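Local atomic coordinates of nickel ABC transporter (Nickel-binding protein) (Bacillus halodurans, PDB entry 3T66), a protein that probably captures a solute, perhaps nickel or a peptide, outside the cell membrane for delivery to an ABC transporter, as in other family 5 solute-binding proteins. Residues V53-W58 and E132-L137; H242-N247 and R260-L265; G285-T290 and Y396-T401; Y402-A407 and S412-E417; T419-E424 and E439-Y444. All blocks are in the same frame, centred on the assembly; numbering follows the deposited sequence.

Overall arrangement
The five contacts illustrate how a long chain closes on itself mainly through apolar touches. Contacts 1, 2 and 3 are buried, whereas contacts 4 and 5 reach the surface. Contacts 1 and 2 lie on opposite sides of the chain's centre, about 32 Å apart between centres, and each sets a strand against a helical or helix-like turn. Contacts 3, 4 and 5 cluster around helices 395-402, 416-426 and 431-447; contacts 4 and 5 share helix 416-426. Touches are wholly apolar in contacts 1 and 2, with carbon also on a phenol oxygen in contact 3 and on an amide nitrogen in 4 and 5. Polar groups hydrogen-bond within a segment or elsewhere, never across a contact.

Contact 1: V53-W58 and E132-L137; sequences VTIAPW and EFISEL
Ile55 and Ser135 mark the nearest backbone approach, their CA atoms 6.7 Å apart, where the short strand 55-57 passes a compact turn of chain at 133-137. That turn has helical backbone angles, and two bonds spanning three residues brace it: Glu136 N donates to Phe133 O and Leu137 N to Ile134 O. Ile55 does all the reaching from its own side. Its CG2 lies anti to the backbone N (CG1 beside the N, chi1 -61°), which sets the two branches on different targets. CG2 meets the CG2 methyl of Ile134 at 4.1 Å, the two side chains lying slantwise to one another, while CD1 rests against CB of Ser135 at 4.0 Å. Strand 55-57 pairs antiparallel with strand 46-48, so the contact joins this two-stranded ribbon to the connection leading from strand 121-126 to strand 162-168. Trp63, on strand 60-64, touches both Ile55 and Ile134 and adds to the apolar cluster. The CG1 branch of Ile134 extends on the side remote from Ile55, and the side chain also packs on Trp71 and Ile73. Ser135 presents carbon to the strand and turns its hydroxyl elsewhere: OG donates to Glu132 O at 3.3 Å, tilted 19° from the carbonyl plane. On the same turn, Glu136 OE1 forms a salt bridge with Arg391.

Contact 2: H242-N247 and R260-L265; sequences HNLTMN and RAVDVL
Val262 holds CG1 anti to its backbone N (chi1 162°), and this rotation sends the methyl from helix 256-265 toward strand 240-246, where Leu244 and Met246 receive it. In both strand residues CG lies beside the backbone N, and the methionine chain then runs extended beyond CG, carrying its terminal methyl to the helix. The contact converges mainly on one methyl, Val262 CG1. Leu244 CD1 comes to 3.7 Å from Val262 CG1, with the two side chains slanting past each other. Met246 approaches differently, tip to tip: its CE stands 3.8 Å from Val262 CG1 and 4.1 Å from Val262 CB. All three residues are buried, and the touching atoms are all carbons, so the attraction is dispersive and hydrophobic.

Asn243 and Thr245, which alternate with them along the strand, are turned to other partners. Thr245 OG1 donates to Asn243 OD1 at 2.6 Å, the hydroxyl oxygen tilted 34° from the plane of the amide carbonyl, and both side chains pack on strand 381-387. At the next helix residue, polar groups take over: Asp263 spreads its carboxylate oxygens between Arg268, Lys449 and Ser452, which probably favours the charged form of the acid and ties the helix to the chain around strand 451-464. Strand 240-246 is itself flanked antiparallel by strands 381-387 and 451-464. Within these segments a single valine docks the helix on alternate residues of an inner strand, consistent with the alpha/beta layering of periplasmic-type binding-protein lobes.

Contact 3: G285-T290 and Y396-T401; sequences GPFIPT and YYLNAT
Tyr397 O is gripped by two donors of one residue: Thr401 OG1 reaches it at 2.9 Å and Thr401 N at 2.8 Å, from opposite faces of the carbonyl plane. The first bond folds the threonine hydroxyl back onto helix 395-402 and the second is the regular helical one, so the backbone is doubly fastened just where the Tyr397 ring leaves it. That ring has CG anti to the backbone N (chi1 162°), an orientation that carries it toward the loop 285-290. There Phe287 and Tyr397 pass at a slant, with Phe287 CE1 4.2 Å from Tyr397 CD2. Phe287 also brings CZ to 4.3 Å from Leu398 CD2, so that its far end lies against two successive residues of the helix. Pro286 adds its CB at 4.1 Å from Tyr397 OH. Within the loop, the proline does a second job: its CG stands 3.7 Å above the plane of the Phe287 ring, over the ring centre, and backs the phenyl group.

Other elements close around the pair. Phe293 meets Phe287 edge-to-face, Thr438 and Ala442 of helix 431-447 pack on the phenyl group, and Phe453 touches both Pro286 and Tyr397. Pro286 O accepts from Thr241 OG1 and Thr388 OG1, which fasten the loop beside strand 240-246. The buried phenol oxygen of Tyr397 finds its polar partner in the hydroxyl of Tyr402. Attraction across the contact is thus van der Waals and largely apolar, while hydrogen bonds made elsewhere help to hold the loop at Pro286 and the Tyr397 hydroxyl.

Contact 4: Y402-A407 and S412-E417; sequences YHPTGA and SVNDPE
Pro404 lays its ring across the amide end of Asn414, the two side chains at about a right angle, with Pro404 CG 3.4 Å from Asn414 ND2. The touch is a van der Waals one between a ring carbon and an amide nitrogen, at the surface. Deeper in, Val413 works against Tyr402. Its CG1, anti to the backbone N (chi1 -178°), comes 3.7 Å from Tyr402 O and also meets the edge of the tyrosine ring near its plane, 4.3 Å from CD1. Together these touches draw in the link between helix 395-402, which ends at Tyr402, and helix 416-426, and the link opens with a type I beta turn from His403 to Gly406 closed by Gly406 N to His403 O at 2.7 Å. The imidazole stiffens the turn as well: Thr405 N donates to His403 ND1 at 2.7 Å, almost straight at 164° and nearly in the ring plane, while Pro404 CD lies above one face of that ring. Asn409, from the chain between the segments, bridges them by giving ND2 to both His403 O and Val413 O. Helix 416-426 begins beyond Asp415, the N-cap residue, whose OD2 takes a weak capping bond from Glu417 N at 3.2 Å. The other carboxylate oxygen, OD1, is hydrogen-bonded to Tyr444 OH on helix 431-447, giving the capping carboxylate a second partner.

Contact 5: T419-E424 and E439-Y444; sequences TGIIDE and EQAAAY
Apolar packing comes first, and Ile421 carries nearly all of it. Its CG2 methyl, anti to the backbone N, lies 4.3 Å from Ala441 CB, at the level where the CA atoms of Ile421 and Ala441 come within 6.4 Å. The small alanine side chain is consistent with the close approach of the backbones here. The other branch, CG1, sits beside the backbone N (chi1 -55°) and continues extended, which carries CD1 across to the opposite helix.

A second kind of touch sets carbon against polar groups without bonding. Ile421 CD1 nestles where the backbone and the side chain of Gln440 meet: it is 4.0 Å from Gln440 O, 4.0 Å from Gln440 NE2 and 4.1 Å from Gln440 CB. The glutamine runs extended beyond CG and slants past the isoleucine, partly covering it on the solvent side. Its amide acts here as a van der Waals partner.

Backbone hydrogen bonds form the third kind, and they stay within each helix. Asp423 N donates to Thr419 O at 2.9 Å, and Ala443 N to Glu439 O at 2.8 Å, so each helix is internally held and the side chains supply the adhesion.

The two segments run in roughly opposing directions on helices that follow one another in the chain, 416-426 and 431-447, as a helical hairpin. The side chain of Ile422 also packs on Asn399 and Tyr402 of helix 395-402, while Ala441 and Tyr444 also rest on Leu418; Ala442 touches Pro295 and Phe287 of the loop after strand 280-282.

Contact 1: V53-W58 and E132-L137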
# COMPACT_ATOMS: atom_id res chain seq x y z
N VAL A 53 -9.52 9.07 -2.07
CA VAL A 53 -8.29 8.49 -1.57
C VAL A 53 -7.62 9.33 -0.45
O VAL A 53 -6.42 9.28 -0.26
CB VAL A 53 -7.30 8.21 -2.71
CG1 VAL A 53 -6.34 7.16 -2.30
CG2 VAL A 53 -8.02 7.71 -3.92
N THR A 54 -8.40 10.10 0.30
CA THR A 54 -7.79 10.77 1.46
C THR A 54 -8.27 10.19 2.79
O THR A 54 -9.23 9.44 2.84
CB THR A 54 -8.01 12.32 1.48
OG1 THR A 54 -9.25 12.64 2.10
CG2 THR A 54 -8.04 12.88 0.09
N ILE A 55 -7.57 10.59 3.86
CA ILE A 55 -7.90 10.31 5.25
C ILE A 55 -9.23 10.96 5.67
O ILE A 55 -9.35 12.19 5.72
CB ILE A 55 -6.75 10.80 6.11
CG1 ILE A 55 -5.47 10.01 5.71
CG2 ILE A 55 -7.06 10.59 7.56
CD1 ILE A 55 -4.16 10.82 5.37
N ALA A 56 -10.22 10.10 5.95
CA ALA A 56 -11.60 10.49 6.24
C ALA A 56 -12.07 9.97 7.60
O ALA A 56 -11.66 8.89 8.05
CB ALA A 56 -12.50 10.00 5.19
N PRO A 57 -13.00 10.64 8.23
CA PRO A 57 -13.54 10.10 9.45
C PRO A 57 -14.37 8.85 9.24
O PRO A 57 -15.05 8.73 8.26
CB PRO A 57 -14.44 11.22 9.94
CG PRO A 57 -14.53 12.15 8.87
CD PRO A 57 -13.30 12.06 8.14
N TRP A 58 -14.26 7.92 10.16
CA TRP A 58 -15.11 6.77 10.19
C TRP A 58 -15.74 6.74 11.55
O TRP A 58 -16.74 7.32 11.77
CB TRP A 58 -14.27 5.55 9.94
CG TRP A 58 -14.97 4.42 9.38
CD1 TRP A 58 -16.23 4.38 8.99
CD2 TRP A 58 -14.44 3.15 9.16
NE1 TRP A 58 -16.55 3.16 8.53
CE2 TRP A 58 -15.44 2.38 8.62
CE3 TRP A 58 -13.19 2.59 9.36
CZ2 TRP A 58 -15.24 1.07 8.28
CZ3 TRP A 58 -13.00 1.31 9.02
CH2 TRP A 58 -14.02 0.56 8.50
N GLU A 132 2.08 13.36 11.44
CA GLU A 132 1.38 12.35 10.69
C GLU A 132 0.65 11.41 11.61
O GLU A 132 0.29 10.31 11.21
CB GLU A 132 2.29 11.64 9.70
CG GLU A 132 3.72 11.37 10.13
CD GLU A 132 4.71 12.56 9.99
OE1 GLU A 132 5.56 12.56 9.04
OE2 GLU A 132 4.67 13.46 10.86
N PHE A 133 0.38 11.87 12.84
CA PHE A 133 -0.28 11.04 13.86
C PHE A 133 -1.63 10.44 13.39
O PHE A 133 -1.81 9.25 13.48
CB PHE A 133 -0.38 11.75 15.24
CG PHE A 133 -1.31 11.06 16.23
CD1 PHE A 133 -0.93 9.90 16.87
CD2 PHE A 133 -2.57 11.54 16.46
CE1 PHE A 133 -1.80 9.21 17.73
CE2 PHE A 133 -3.45 10.86 17.34
CZ PHE A 133 -3.07 9.70 17.97
N ILE A 134 -2.57 11.25 12.87
CA ILE A 134 -3.90 10.74 12.52
C ILE A 134 -3.84 9.59 11.55
O ILE A 134 -4.48 8.57 11.77
CB ILE A 134 -4.87 11.83 12.00
CG1 ILE A 134 -5.28 12.75 13.15
CG2 ILE A 134 -6.17 11.22 11.47
CD1 ILE A 134 -5.60 12.05 14.46
N SER A 135 -3.03 9.73 10.51
CA SER A 135 -2.99 8.69 9.49
C SER A 135 -2.63 7.31 10.06
O SER A 135 -2.94 6.27 9.43
CB SER A 135 -2.10 9.11 8.31
OG SER A 135 -0.75 8.75 8.52
N GLU A 136 -2.01 7.30 11.25
CA GLU A 136 -1.67 6.05 11.91
C GLU A 136 -2.89 5.35 12.41
O GLU A 136 -2.86 4.12 12.57
CB GLU A 136 -0.75 6.22 13.10
CG GLU A 136 0.67 6.68 12.76
CD GLU A 136 1.53 5.65 12.03
OE1 GLU A 136 1.17 4.42 11.96
OE2 GLU A 136 2.59 6.10 11.54
N LEU A 137 -3.98 6.09 12.64
CA LEU A 137 -5.18 5.46 13.19
C LEU A 137 -5.97 4.67 12.15
O LEU A 137 -6.91 3.95 12.47
CB LEU A 137 -6.01 6.49 13.93
CG LEU A 137 -5.24 7.17 15.07
CD1 LEU A 137 -6.06 8.26 15.77
CD2 LEU A 137 -4.76 6.13 16.08

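Contact 2: H242-N247 and R260-L265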
# COMPACT_ATOMS: atom_id res chain seq x y z
N HIS A 242 6.49 -0.38 -8.33
CA HIS A 242 7.81 -0.89 -8.66
C HIS A 242 8.65 0.16 -9.30
O HIS A 242 8.14 0.96 -10.07
CB HIS A 242 7.72 -2.09 -9.59
CG HIS A 242 7.09 -3.28 -8.96
ND1 HIS A 242 7.21 -3.53 -7.61
CD2 HIS A 242 6.32 -4.26 -9.47
CE1 HIS A 242 6.54 -4.64 -7.33
NE2 HIS A 242 6.00 -5.10 -8.44
N ASN A 243 9.94 0.14 -9.02
CA ASN A 243 10.83 1.06 -9.68
C ASN A 243 12.22 0.52 -9.84
O ASN A 243 12.63 -0.45 -9.19
CB ASN A 243 10.92 2.35 -8.86
CG ASN A 243 11.43 2.11 -7.46
OD1 ASN A 243 12.51 1.55 -7.25
ND2 ASN A 243 10.63 2.51 -6.47
N LEU A 244 12.97 1.18 -10.71
CA LEU A 244 14.43 1.12 -10.65
C LEU A 244 14.93 2.19 -9.69
O LEU A 244 14.98 3.36 -10.04
CB LEU A 244 15.07 1.37 -12.03
CG LEU A 244 14.69 0.44 -13.18
CD1 LEU A 244 15.44 0.81 -14.44
CD2 LEU A 244 15.01 -0.94 -12.74
N THR A 245 15.29 1.79 -8.47
CA THR A 245 15.97 2.70 -7.56
C THR A 245 17.44 2.88 -7.99
O THR A 245 18.17 1.88 -8.11
CB THR A 245 15.90 2.19 -6.12
OG1 THR A 245 14.54 2.17 -5.67
CG2 THR A 245 16.76 3.06 -5.19
N MET A 246 17.86 4.13 -8.17
CA MET A 246 19.22 4.51 -8.62
C MET A 246 20.21 4.78 -7.50
O MET A 246 19.81 5.04 -6.38
CB MET A 246 19.12 5.76 -9.49
CG MET A 246 18.10 5.58 -10.58
SD MET A 246 17.89 7.07 -11.53
CE MET A 246 16.91 6.47 -12.90
N ASN A 247 21.50 4.70 -7.82
CA ASN A 247 22.58 5.00 -6.87
C ASN A 247 23.41 6.23 -7.30
O ASN A 247 24.36 6.10 -8.07
CB ASN A 247 23.50 3.79 -6.70
CG ASN A 247 24.67 4.06 -5.74
OD1 ASN A 247 24.87 5.19 -5.27
ND2 ASN A 247 25.45 3.00 -5.45
N ARG A 260 17.33 10.36 -16.80
CA ARG A 260 16.29 10.48 -17.80
C ARG A 260 16.27 9.34 -18.79
O ARG A 260 15.22 8.92 -19.28
CB ARG A 260 16.54 11.74 -18.57
CG ARG A 260 15.82 12.89 -18.01
CD ARG A 260 16.60 14.17 -18.14
NE ARG A 260 15.89 15.25 -17.45
CZ ARG A 260 16.27 16.52 -17.38
NH1 ARG A 260 17.40 16.94 -17.94
NH2 ARG A 260 15.52 17.37 -16.72
N ALA A 261 17.45 8.85 -19.10
CA ALA A 261 17.63 7.86 -20.14
C ALA A 261 17.22 6.46 -19.63
O ALA A 261 16.38 5.78 -20.27
CB ALA A 261 19.07 7.90 -20.63
N VAL A 262 17.81 6.05 -18.50
CA VAL A 262 17.43 4.84 -17.78
C VAL A 262 15.92 4.86 -17.62
O VAL A 262 15.24 3.86 -17.85
CB VAL A 262 18.09 4.78 -16.39
CG1 VAL A 262 17.39 3.79 -15.50
CG2 VAL A 262 19.51 4.40 -16.48
N ASP A 263 15.38 6.02 -17.29
CA ASP A 263 13.96 6.15 -17.14
C ASP A 263 13.18 5.77 -18.39
O ASP A 263 11.99 5.50 -18.30
CB ASP A 263 13.55 7.57 -16.72
CG ASP A 263 12.08 7.65 -16.29
OD1 ASP A 263 11.70 6.86 -15.38
OD2 ASP A 263 11.31 8.47 -16.86
N VAL A 264 13.83 5.76 -19.56
CA VAL A 264 13.10 5.42 -20.81
C VAL A 264 13.44 4.01 -21.36
O VAL A 264 12.66 3.46 -22.14
CB VAL A 264 13.20 6.52 -21.91
N LEU A 265 14.56 3.43 -20.93
CA LEU A 265 15.02 2.17 -21.52
C LEU A 265 13.98 1.03 -21.43
O LEU A 265 13.91 0.20 -22.34
CB LEU A 265 16.42 1.76 -20.98

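Contact 3: G285-T290 and Y396-T401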
# COMPACT_ATOMS: atom_id res chain seq x y z
N GLY A 285 4.81 7.54 -11.90
CA GLY A 285 5.43 8.09 -10.70
C GLY A 285 5.27 7.25 -9.43
O GLY A 285 4.71 6.17 -9.48
N PRO A 286 5.77 7.77 -8.29
CA PRO A 286 5.72 6.97 -7.10
C PRO A 286 4.28 6.84 -6.62
O PRO A 286 3.97 5.83 -6.04
CB PRO A 286 6.50 7.79 -6.12
CG PRO A 286 6.27 9.11 -6.51
CD PRO A 286 6.21 9.13 -7.98
N PHE A 287 3.42 7.82 -6.91
CA PHE A 287 2.06 7.87 -6.36
C PHE A 287 1.00 7.64 -7.39
O PHE A 287 1.10 8.16 -8.50
CB PHE A 287 1.77 9.24 -5.74
CG PHE A 287 2.80 9.68 -4.74
CD1 PHE A 287 3.21 8.84 -3.72
CD2 PHE A 287 3.37 10.93 -4.83
CE1 PHE A 287 4.13 9.22 -2.82
CE2 PHE A 287 4.29 11.31 -3.94
CZ PHE A 287 4.66 10.45 -2.91
N ILE A 288 -0.02 6.89 -7.00
CA ILE A 288 -1.09 6.56 -7.93
C ILE A 288 -1.93 7.76 -8.31
O ILE A 288 -2.17 8.65 -7.51
CB ILE A 288 -2.00 5.42 -7.44
CG1 ILE A 288 -2.37 5.59 -5.99
CG2 ILE A 288 -1.32 4.09 -7.63
CD1 ILE A 288 -3.71 5.06 -5.74
N PRO A 289 -2.40 7.77 -9.54
CA PRO A 289 -2.99 8.99 -9.97
C PRO A 289 -4.14 9.49 -9.07
O PRO A 289 -4.26 10.69 -8.88
CB PRO A 289 -3.48 8.64 -11.39
CG PRO A 289 -2.64 7.41 -11.78
CD PRO A 289 -2.57 6.68 -10.51
N THR A 290 -4.94 8.60 -8.50
CA THR A 290 -6.16 9.00 -7.80
C THR A 290 -5.93 9.72 -6.46
O THR A 290 -6.86 10.28 -5.86
CB THR A 290 -7.07 7.79 -7.61
OG1 THR A 290 -6.33 6.61 -7.92
CG2 THR A 290 -8.19 7.86 -8.58
N TYR A 396 6.27 9.48 5.48
CA TYR A 396 7.25 8.48 5.84
C TYR A 396 8.04 8.09 4.61
O TYR A 396 9.27 8.07 4.66
CB TYR A 396 6.68 7.23 6.52
CG TYR A 396 7.79 6.21 6.76
CD1 TYR A 396 8.57 6.22 7.95
CD2 TYR A 396 8.14 5.28 5.74
CE1 TYR A 396 9.61 5.32 8.14
CE2 TYR A 396 9.18 4.38 5.91
CZ TYR A 396 9.91 4.40 7.10
OH TYR A 396 10.93 3.49 7.21
N TYR A 397 7.38 7.78 3.52
CA TYR A 397 8.13 7.30 2.36
C TYR A 397 9.18 8.31 1.91
O TYR A 397 10.36 7.98 1.64
CB TYR A 397 7.17 7.06 1.21
CG TYR A 397 7.85 6.98 -0.10
CD1 TYR A 397 8.65 5.89 -0.42
CD2 TYR A 397 7.68 8.00 -1.05
CE1 TYR A 397 9.27 5.77 -1.67
CE2 TYR A 397 8.30 7.92 -2.32
CZ TYR A 397 9.10 6.79 -2.63
OH TYR A 397 9.71 6.67 -3.88
N LEU A 398 8.73 9.56 1.81
CA LEU A 398 9.53 10.55 1.16
C LEU A 398 10.68 10.80 2.04
O LEU A 398 11.82 10.73 1.61
CB LEU A 398 8.76 11.84 0.98
CG LEU A 398 7.80 11.80 -0.19
CD1 LEU A 398 6.90 13.01 -0.10
CD2 LEU A 398 8.53 11.76 -1.48
N ASN A 399 10.40 11.07 3.30
CA ASN A 399 11.48 11.29 4.20
C ASN A 399 12.47 10.11 4.18
O ASN A 399 13.69 10.31 4.04
CB ASN A 399 10.97 11.54 5.60
CG ASN A 399 12.01 12.20 6.45
OD1 ASN A 399 12.14 13.44 6.47
ND2 ASN A 399 12.80 11.38 7.14
N ALA A 400 11.94 8.89 4.26
CA ALA A 400 12.79 7.73 4.33
C ALA A 400 13.68 7.61 3.09
O ALA A 400 14.85 7.22 3.19
CB ALA A 400 11.98 6.50 4.52
N THR A 401 13.17 7.96 1.93
CA THR A 401 13.91 7.63 0.71
C THR A 401 14.75 8.78 0.12
O THR A 401 15.66 8.57 -0.72
CB THR A 401 12.93 7.04 -0.31
OG1 THR A 401 12.13 6.04 0.37
CG2 THR A 401 13.65 6.41 -1.45

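Contact 4: Y402-A407 and S412-E417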
# COMPACT_ATOMS: atom_id res chain seq x y z
N TYR A 402 14.46 10.00 0.57
CA TYR A 402 14.97 11.18 -0.09
C TYR A 402 15.70 12.12 0.83
O TYR A 402 16.61 12.81 0.40
CB TYR A 402 13.82 11.90 -0.76
CG TYR A 402 13.23 11.09 -1.87
CD1 TYR A 402 13.95 10.90 -3.06
CD2 TYR A 402 11.97 10.50 -1.74
CE1 TYR A 402 13.43 10.16 -4.10
CE2 TYR A 402 11.44 9.75 -2.76
CZ TYR A 402 12.17 9.58 -3.96
OH TYR A 402 11.67 8.83 -5.00
N HIS A 403 15.31 12.19 2.09
CA HIS A 403 16.00 13.10 2.98
C HIS A 403 17.39 12.57 3.30
O HIS A 403 17.55 11.38 3.50
CB HIS A 403 15.21 13.34 4.24
CG HIS A 403 15.83 14.35 5.13
ND1 HIS A 403 17.01 14.11 5.81
CD2 HIS A 403 15.46 15.61 5.45
CE1 HIS A 403 17.34 15.18 6.50
NE2 HIS A 403 16.41 16.10 6.31
N PRO A 404 18.42 13.46 3.30
CA PRO A 404 19.80 13.08 3.70
C PRO A 404 19.85 12.09 4.87
O PRO A 404 20.60 11.13 4.82
CB PRO A 404 20.42 14.43 4.13
CG PRO A 404 19.57 15.52 3.45
CD PRO A 404 18.37 14.85 2.81
N THR A 405 19.05 12.32 5.90
CA THR A 405 19.01 11.50 7.11
C THR A 405 18.20 10.21 6.93
O THR A 405 18.15 9.36 7.80
CB THR A 405 18.41 12.33 8.29
N GLY A 406 17.53 10.08 5.81
CA GLY A 406 16.55 9.05 5.68
C GLY A 406 17.01 7.64 5.85
O GLY A 406 17.98 7.21 5.31
N ALA A 407 16.19 6.88 6.55
CA ALA A 407 16.51 5.54 6.98
C ALA A 407 16.74 4.64 5.83
O ALA A 407 17.55 3.74 5.88
CB ALA A 407 15.40 5.01 7.79
N SER A 412 22.46 7.67 -1.49
CA SER A 412 23.22 8.86 -1.10
C SER A 412 22.54 10.13 -1.70
O SER A 412 23.21 11.07 -2.15
CB SER A 412 24.70 8.71 -1.52
N VAL A 413 21.21 10.13 -1.70
CA VAL A 413 20.37 11.21 -2.26
C VAL A 413 20.44 12.40 -1.37
O VAL A 413 20.12 12.30 -0.17
CB VAL A 413 18.86 10.86 -2.27
CG1 VAL A 413 18.07 11.99 -2.92
CG2 VAL A 413 18.55 9.45 -2.91
N ASN A 414 20.83 13.54 -1.93
CA ASN A 414 20.90 14.73 -1.09
C ASN A 414 20.80 16.02 -1.87
O ASN A 414 21.78 16.69 -2.13
CB ASN A 414 22.13 14.63 -0.17
CG ASN A 414 22.55 15.96 0.41
OD1 ASN A 414 23.73 16.29 0.36
ND2 ASN A 414 21.60 16.73 0.96
N ASP A 415 19.57 16.38 -2.19
CA ASP A 415 19.30 17.55 -2.98
C ASP A 415 18.61 18.59 -2.09
O ASP A 415 17.49 18.35 -1.59
CB ASP A 415 18.40 17.17 -4.13
CG ASP A 415 18.22 18.27 -5.11
OD1 ASP A 415 18.37 17.92 -6.31
OD2 ASP A 415 17.92 19.44 -4.71
N PRO A 416 19.26 19.74 -1.88
CA PRO A 416 18.80 20.70 -0.86
C PRO A 416 17.43 21.26 -1.18
O PRO A 416 16.64 21.43 -0.27
CB PRO A 416 19.88 21.78 -0.86
CG PRO A 416 21.09 21.10 -1.49
CD PRO A 416 20.50 20.22 -2.53
N GLU A 417 17.13 21.53 -2.43
CA GLU A 417 15.78 22.00 -2.76
C GLU A 417 14.69 21.02 -2.23
O GLU A 417 13.86 21.39 -1.40
CB GLU A 417 15.62 22.32 -4.25
CG GLU A 417 14.19 22.23 -4.77
CD GLU A 417 13.94 23.03 -6.05
OE1 GLU A 417 12.92 23.75 -6.06
OE2 GLU A 417 14.72 22.94 -7.05

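Contact 5: T419-E424 and E439-Y444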
# COMPACT_ATOMS: atom_id res chain seq x y z
N THR A 419 15.20 18.47 -0.01
CA THR A 419 15.29 18.51 1.41
C THR A 419 14.51 19.69 1.99
O THR A 419 13.89 19.59 3.07
CB THR A 419 16.70 18.54 1.79
OG1 THR A 419 17.30 17.35 1.24
CG2 THR A 419 16.85 18.59 3.36
N GLY A 420 14.50 20.78 1.23
CA GLY A 420 13.73 21.96 1.62
C GLY A 420 12.29 21.55 1.89
O GLY A 420 11.73 21.79 2.97
N ILE A 421 11.70 20.90 0.90
CA ILE A 421 10.29 20.62 0.93
C ILE A 421 10.02 19.64 2.04
O ILE A 421 9.16 19.86 2.88
CB ILE A 421 9.82 20.10 -0.41
CG1 ILE A 421 10.21 21.09 -1.51
CG2 ILE A 421 8.33 19.94 -0.38
CD1 ILE A 421 9.98 20.60 -2.92
N ILE A 422 10.81 18.57 2.06
CA ILE A 422 10.57 17.49 3.02
C ILE A 422 10.62 18.07 4.42
O ILE A 422 9.75 17.80 5.23
CB ILE A 422 11.47 16.24 2.82
CG1 ILE A 422 11.15 15.61 1.45
CG2 ILE A 422 11.28 15.24 3.98
CD1 ILE A 422 12.27 14.78 0.84
N ASP A 423 11.60 18.92 4.66
CA ASP A 423 11.61 19.73 5.87
C ASP A 423 10.29 20.47 6.20
O ASP A 423 9.76 20.29 7.31
CB ASP A 423 12.80 20.70 5.84
CG ASP A 423 14.13 20.00 6.02
OD1 ASP A 423 14.10 18.76 6.20
OD2 ASP A 423 15.20 20.67 5.99
N GLU A 424 9.75 21.31 5.31
CA GLU A 424 8.50 21.99 5.68
C GLU A 424 7.50 20.91 5.95
O GLU A 424 6.82 20.95 6.99
CB GLU A 424 7.95 23.00 4.64
N GLU A 439 2.95 17.05 -3.56
CA GLU A 439 2.83 17.18 -5.00
C GLU A 439 4.10 17.81 -5.50
O GLU A 439 4.55 17.53 -6.57
CB GLU A 439 1.66 18.09 -5.40
CG GLU A 439 0.34 17.45 -5.91
CD GLU A 439 -0.23 18.10 -7.17
OE1 GLU A 439 0.56 18.35 -8.06
OE2 GLU A 439 -1.45 18.35 -7.29
N GLN A 440 4.69 18.67 -4.70
CA GLN A 440 5.86 19.41 -5.08
C GLN A 440 7.07 18.55 -5.01
O GLN A 440 7.95 18.64 -5.82
CB GLN A 440 6.07 20.55 -4.12
CG GLN A 440 5.07 21.64 -4.20
CD GLN A 440 5.44 22.77 -3.32
OE1 GLN A 440 4.60 23.51 -2.83
NE2 GLN A 440 6.71 22.92 -3.10
N ALA A 441 7.14 17.76 -3.98
CA ALA A 441 8.23 16.87 -3.82
C ALA A 441 8.10 15.86 -4.95
O ALA A 441 9.09 15.50 -5.58
CB ALA A 441 8.15 16.21 -2.48
N ALA A 442 6.88 15.43 -5.24
CA ALA A 442 6.66 14.55 -6.36
C ALA A 442 7.17 15.22 -7.64
O ALA A 442 8.18 14.78 -8.21
CB ALA A 442 5.23 14.22 -6.46
N ALA A 443 6.52 16.30 -8.06
CA ALA A 443 6.99 17.13 -9.17
C ALA A 443 8.53 17.27 -9.21
O ALA A 443 9.19 17.07 -10.22
CB ALA A 443 6.35 18.51 -9.08
N TYR A 444 9.11 17.62 -8.09
CA TYR A 444 10.51 17.86 -8.13
C TYR A 444 11.27 16.58 -8.43
O TYR A 444 12.26 16.61 -9.17
CB TYR A 444 10.96 18.45 -6.82
CG TYR A 444 12.40 18.69 -6.89
CD1 TYR A 444 12.88 19.77 -7.59
CD2 TYR A 444 13.28 17.82 -6.30
CE1 TYR A 444 14.23 20.01 -7.69
CE2 TYR A 444 14.62 18.02 -6.39
CZ TYR A 444 15.11 19.13 -7.08
OH TYR A 444 16.48 19.37 -7.16